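Local coordinates for protein fatty acyl CoA synthetase FADD13 (FATTY-ACYL-CoA SYNTHETASE) (PDB 3R44) that belongs to the ANL superfamily of AMP-binding enzymes, which pair a large N-terminal region with a smaller C-terminal domain, at residues 345-351 with 363-369; 315-319 with 392-396. All coordinates share one frame. Numbering follows the deposited sequence.

In the fold
The two contacts adjoin, with centres about 9 Å apart. Along the chain the order is 315-319, 345-351, 363-369, 392-396, so contact 2 brackets contact 1. They share one five-stranded antiparallel sheet, in which strands 364-369 and 391-394 are neighbours. Contact 1 pairs 346-351 with 364-369. Contact 2 reaches from that sheet to the end of strand 310-316 of the nine-stranded mixed sheet. Direct bonds tie the two: Val365 O to Thr394 OG1 (2.7 Å) and Glu364 OE2 to Gly395 N (2.8 Å). Together they show how the antiparallel sheet is built and how it is joined to the large mixed sheet.

Contact 1: 345-351 with 363-369; sequences FTDVAVR and GEVVIKS
This is an antiparallel strand pair within a five-stranded sheet, between strands 346-351 and 364-369. Their axes approach to 4.4 Å, with N-to-C directions 142° apart. The register runs Thr346-Ser369 to Arg351-Glu364, and both backbones are extended. Three hydrogen-bonded pairs each carry two bonds: Asp347 N to Lys368 O and Lys368 N to Asp347 O (both 2.9 Å), Ala349 N to Val366 O (2.9 Å) and Val366 N to Ala349 O (2.8 Å), Arg351 N to Glu364 O (2.8 Å) and Glu364 N to Arg351 O (2.9 Å). Between them lie the non-hydrogen-bonded pairs Val348-Ile367 and Val350-Val365, with CA-CA 4.6 Å in each. At the far end Ser369 OG donates to Phe345 O (2.6 Å).

One face holds Val348 (t), Val350 (m), Val365 (t) and Ile367 (m); Val348 CG1 meets Val365 CG1 at 4.0 Å. On the other, Ala349 CB lies 4.0 Å from Val366 CG2, and Trp391 packs on both residues. A water bridges Arg351 NH1 (3.0 Å) and Glu364 OE1 (2.7 Å). Arg351 also pairs with Asp388, and Glu364 with Arg393 and Gly395 N. Gly363 turns the corner into the strand; a CB there would clash with Arg351 O. Strand 357-358 flanks the other edge of 346-351, so the pair lies inside the antiparallel sheet, probably part of the distorted barrel of ANL enzymes.

Contact 2: 315-319 with 392-396; sequences YALTE and FRTGD
Segments 315-319 and 392-396 meet through side chains alone. Their end-to-end directions are 132° apart, and the nearest CA atoms, of Leu317 and Thr394, are 8.1 Å from each other. Segment 315-319 leaves strand 310-316 and enters a 3-10 turn at Thr318. Segment 392-396 ends strand 391-394 and turns a corner at Gly395, which has positive phi.

The polar link is one short hydrogen bond: Tyr315 OH (chi1 t) donates to Asp396 OD2 (chi1 m) at 2.6 Å. Asp396 OD2 also forms a salt bridge with Arg411, and OD1 accepts from Leu412 N. An ST turn shapes the corner, with Asp396 N donating to Thr394 OG1 (3.0 Å). That hydroxyl, in the p rotamer, also bonds to Val365 O.

Apolar contacts fill the space between. Leu317 (m, t) places CD1 3.9 Å from Phe392 CE2, at the ring edge, and 3.8 Å from Thr394 CB. Glu319 CG lies 3.6 Å from Phe392 CZ, while Glu319 OE2 bonds to Tyr376.

YALTE and FRTGD match two signature motifs that border the active site in ANL relatives. The chemistry implies a buried carboxylate, Asp396, balanced by an arginine and held by a tyrosine hydroxyl beside an apolar layer.

Contact 1: 345-351 with 363-369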
# COMPACT_ATOMS: atom_id res chain seq x y z
N PHE A 345 -4.14 -10.92 14.96
CA PHE A 345 -5.44 -10.27 14.73
C PHE A 345 -5.96 -10.39 13.30
O PHE A 345 -6.90 -9.69 12.94
CB PHE A 345 -5.43 -8.81 15.20
CG PHE A 345 -4.90 -8.64 16.58
CD1 PHE A 345 -5.52 -9.27 17.64
CD2 PHE A 345 -3.76 -7.89 16.82
CE1 PHE A 345 -5.00 -9.17 18.97
CE2 PHE A 345 -3.24 -7.77 18.12
CZ PHE A 345 -3.84 -8.42 19.19
N THR A 346 -5.36 -11.28 12.51
CA THR A 346 -5.76 -11.49 11.11
C THR A 346 -5.89 -12.98 10.83
O THR A 346 -5.01 -13.78 11.21
CB THR A 346 -4.78 -10.82 10.09
OG1 THR A 346 -5.47 -10.52 8.86
CG2 THR A 346 -3.62 -11.72 9.77
N ASP A 347 -7.00 -13.38 10.18
CA ASP A 347 -7.07 -14.73 9.67
C ASP A 347 -6.98 -14.66 8.15
O ASP A 347 -7.58 -13.80 7.51
CB ASP A 347 -8.35 -15.47 10.06
CG ASP A 347 -8.54 -15.63 11.59
OD1 ASP A 347 -7.56 -15.52 12.35
OD2 ASP A 347 -9.68 -15.89 12.06
N VAL A 348 -6.23 -15.56 7.54
CA VAL A 348 -6.03 -15.51 6.08
C VAL A 348 -6.26 -16.90 5.57
O VAL A 348 -5.80 -17.84 6.20
CB VAL A 348 -4.58 -15.08 5.72
CG1 VAL A 348 -4.36 -15.15 4.18
CG2 VAL A 348 -4.22 -13.69 6.36
N ALA A 349 -7.01 -17.07 4.48
CA ALA A 349 -7.29 -18.40 3.99
C ALA A 349 -7.42 -18.29 2.47
O ALA A 349 -7.20 -17.20 1.92
CB ALA A 349 -8.62 -19.00 4.64
N VAL A 350 -7.76 -19.40 1.82
CA VAL A 350 -8.05 -19.41 0.38
C VAL A 350 -9.42 -19.98 0.09
O VAL A 350 -9.79 -21.02 0.64
CB VAL A 350 -6.94 -20.16 -0.42
CG1 VAL A 350 -5.66 -19.32 -0.48
CG2 VAL A 350 -6.73 -21.52 0.16
N ARG A 351 -10.17 -19.33 -0.82
CA ARG A 351 -11.50 -19.75 -1.17
C ARG A 351 -11.43 -20.45 -2.50
O ARG A 351 -11.06 -19.84 -3.49
CB ARG A 351 -12.40 -18.52 -1.28
CG ARG A 351 -13.83 -18.76 -1.65
CD ARG A 351 -14.54 -17.43 -1.69
NE ARG A 351 -15.98 -17.60 -1.84
CZ ARG A 351 -16.60 -17.87 -2.97
NH1 ARG A 351 -15.95 -18.04 -4.12
NH2 ARG A 351 -17.94 -18.00 -2.93
N GLY A 363 -6.31 -21.10 -4.00
CA GLY A 363 -7.58 -20.43 -4.28
C GLY A 363 -7.49 -18.93 -4.16
O GLY A 363 -6.40 -18.34 -4.17
N GLU A 364 -8.64 -18.28 -4.05
CA GLU A 364 -8.65 -16.83 -3.93
C GLU A 364 -8.27 -16.45 -2.49
O GLU A 364 -8.86 -17.00 -1.56
CB GLU A 364 -10.04 -16.27 -4.29
CG GLU A 364 -10.07 -14.76 -4.20
CD GLU A 364 -11.50 -14.20 -4.35
OE1 GLU A 364 -12.49 -15.00 -4.32
OE2 GLU A 364 -11.63 -12.95 -4.48
N VAL A 365 -7.32 -15.53 -2.30
CA VAL A 365 -6.93 -15.13 -0.97
C VAL A 365 -8.10 -14.42 -0.29
O VAL A 365 -8.75 -13.49 -0.89
CB VAL A 365 -5.68 -14.28 -0.97
CG1 VAL A 365 -5.33 -13.88 0.51
CG2 VAL A 365 -4.46 -15.08 -1.64
N VAL A 366 -8.45 -14.89 0.91
CA VAL A 366 -9.53 -14.22 1.66
C VAL A 366 -9.01 -13.85 3.06
O VAL A 366 -8.14 -14.53 3.61
CB VAL A 366 -10.82 -15.02 1.73
CG1 VAL A 366 -11.50 -15.10 0.38
CG2 VAL A 366 -10.61 -16.40 2.32
N ILE A 367 -9.54 -12.76 3.62
CA ILE A 367 -9.07 -12.25 4.91
C ILE A 367 -10.26 -12.05 5.83
O ILE A 367 -11.30 -11.49 5.39
CB ILE A 367 -8.33 -10.90 4.70
CG1 ILE A 367 -7.14 -11.06 3.72
CG2 ILE A 367 -7.89 -10.29 6.06
CD1 ILE A 367 -6.36 -9.72 3.32
N LYS A 368 -10.13 -12.41 7.11
CA LYS A 368 -11.18 -12.13 8.14
C LYS A 368 -10.45 -11.45 9.29
O LYS A 368 -9.48 -11.98 9.80
CB LYS A 368 -11.89 -13.40 8.62
CG LYS A 368 -12.94 -13.14 9.70
CD LYS A 368 -13.77 -14.42 9.97
CE LYS A 368 -15.00 -14.44 9.10
NZ LYS A 368 -15.95 -15.53 9.48
N SER A 369 -10.87 -10.23 9.66
CA SER A 369 -10.11 -9.42 10.56
C SER A 369 -10.80 -8.10 10.78
O SER A 369 -11.43 -7.57 9.86
CB SER A 369 -8.73 -9.08 9.96
OG SER A 369 -7.89 -8.37 10.87
O HOH W 1 -13.03 -17.62 -4.74

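Contact 2: 315-319 with 392-396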
# COMPACT_ATOMS: atom_id res chain seq x y z
N TYR A 315 2.17 -9.19 2.56
CA TYR A 315 1.10 -8.99 1.66
C TYR A 315 0.00 -8.21 2.39
O TYR A 315 -0.40 -8.59 3.51
CB TYR A 315 0.55 -10.33 1.26
CG TYR A 315 -0.77 -10.28 0.52
CD1 TYR A 315 -0.83 -9.85 -0.81
CD2 TYR A 315 -1.95 -10.66 1.15
CE1 TYR A 315 -2.02 -9.87 -1.52
CE2 TYR A 315 -3.15 -10.65 0.46
CZ TYR A 315 -3.18 -10.25 -0.86
OH TYR A 315 -4.39 -10.25 -1.51
N ALA A 316 -0.47 -7.14 1.73
CA ALA A 316 -1.59 -6.34 2.28
C ALA A 316 -2.25 -5.63 1.11
O ALA A 316 -1.67 -5.61 0.01
CB ALA A 316 -1.07 -5.35 3.29
N LEU A 317 -3.40 -5.01 1.36
CA LEU A 317 -4.17 -4.32 0.34
C LEU A 317 -4.59 -3.05 0.99
O LEU A 317 -4.65 -2.99 2.21
CB LEU A 317 -5.43 -5.11 -0.02
CG LEU A 317 -5.33 -6.49 -0.64
CD1 LEU A 317 -6.73 -6.83 -1.21
CD2 LEU A 317 -4.28 -6.46 -1.75
N THR A 318 -5.03 -2.09 0.22
CA THR A 318 -5.78 -0.97 0.79
C THR A 318 -6.96 -1.38 1.69
O THR A 318 -7.10 -0.85 2.79
CB THR A 318 -6.20 0.01 -0.33
OG1 THR A 318 -5.00 0.38 -1.04
CG2 THR A 318 -6.84 1.27 0.24
N GLU A 319 -7.72 -2.37 1.25
CA GLU A 319 -8.89 -2.89 1.97
C GLU A 319 -8.54 -3.52 3.31
O GLU A 319 -9.40 -3.67 4.16
CB GLU A 319 -9.62 -3.90 1.09
CG GLU A 319 -10.36 -3.25 -0.07
CD GLU A 319 -9.56 -3.24 -1.39
OE1 GLU A 319 -8.28 -3.14 -1.37
OE2 GLU A 319 -10.24 -3.23 -2.46
N PHE A 392 -13.33 -11.24 3.51
CA PHE A 392 -13.12 -10.31 2.41
C PHE A 392 -12.43 -11.03 1.24
O PHE A 392 -11.38 -11.62 1.43
CB PHE A 392 -12.26 -9.12 2.84
CG PHE A 392 -11.91 -8.24 1.70
CD1 PHE A 392 -12.86 -7.41 1.13
CD2 PHE A 392 -10.64 -8.24 1.18
CE1 PHE A 392 -12.56 -6.65 0.03
CE2 PHE A 392 -10.33 -7.47 0.11
CZ PHE A 392 -11.28 -6.66 -0.47
N ARG A 393 -13.02 -10.98 0.06
CA ARG A 393 -12.43 -11.59 -1.12
C ARG A 393 -11.50 -10.64 -1.85
O ARG A 393 -11.93 -9.60 -2.41
CB ARG A 393 -13.53 -12.06 -2.04
CG ARG A 393 -14.42 -13.10 -1.37
CD ARG A 393 -15.60 -13.59 -2.19
NE ARG A 393 -15.23 -14.05 -3.52
CZ ARG A 393 -16.06 -14.49 -4.46
NH1 ARG A 393 -17.36 -14.61 -4.24
NH2 ARG A 393 -15.58 -14.84 -5.63
N THR A 394 -10.23 -10.96 -1.87
CA THR A 394 -9.24 -10.03 -2.39
C THR A 394 -9.22 -9.95 -3.92
O THR A 394 -8.75 -8.95 -4.46
CB THR A 394 -7.79 -10.40 -1.93
OG1 THR A 394 -7.44 -11.68 -2.48
CG2 THR A 394 -7.68 -10.46 -0.39
N GLY A 395 -9.66 -11.00 -4.62
CA GLY A 395 -9.52 -11.09 -6.05
C GLY A 395 -8.13 -11.56 -6.46
O GLY A 395 -7.84 -11.72 -7.65
N ASP A 396 -7.26 -11.78 -5.47
CA ASP A 396 -5.90 -12.25 -5.73
C ASP A 396 -5.89 -13.76 -5.53
O ASP A 396 -6.62 -14.28 -4.68
CB ASP A 396 -4.91 -11.59 -4.77
CG ASP A 396 -4.76 -10.08 -4.95
OD1 ASP A 396 -5.14 -9.48 -5.99
OD2 ASP A 396 -4.28 -9.47 -3.99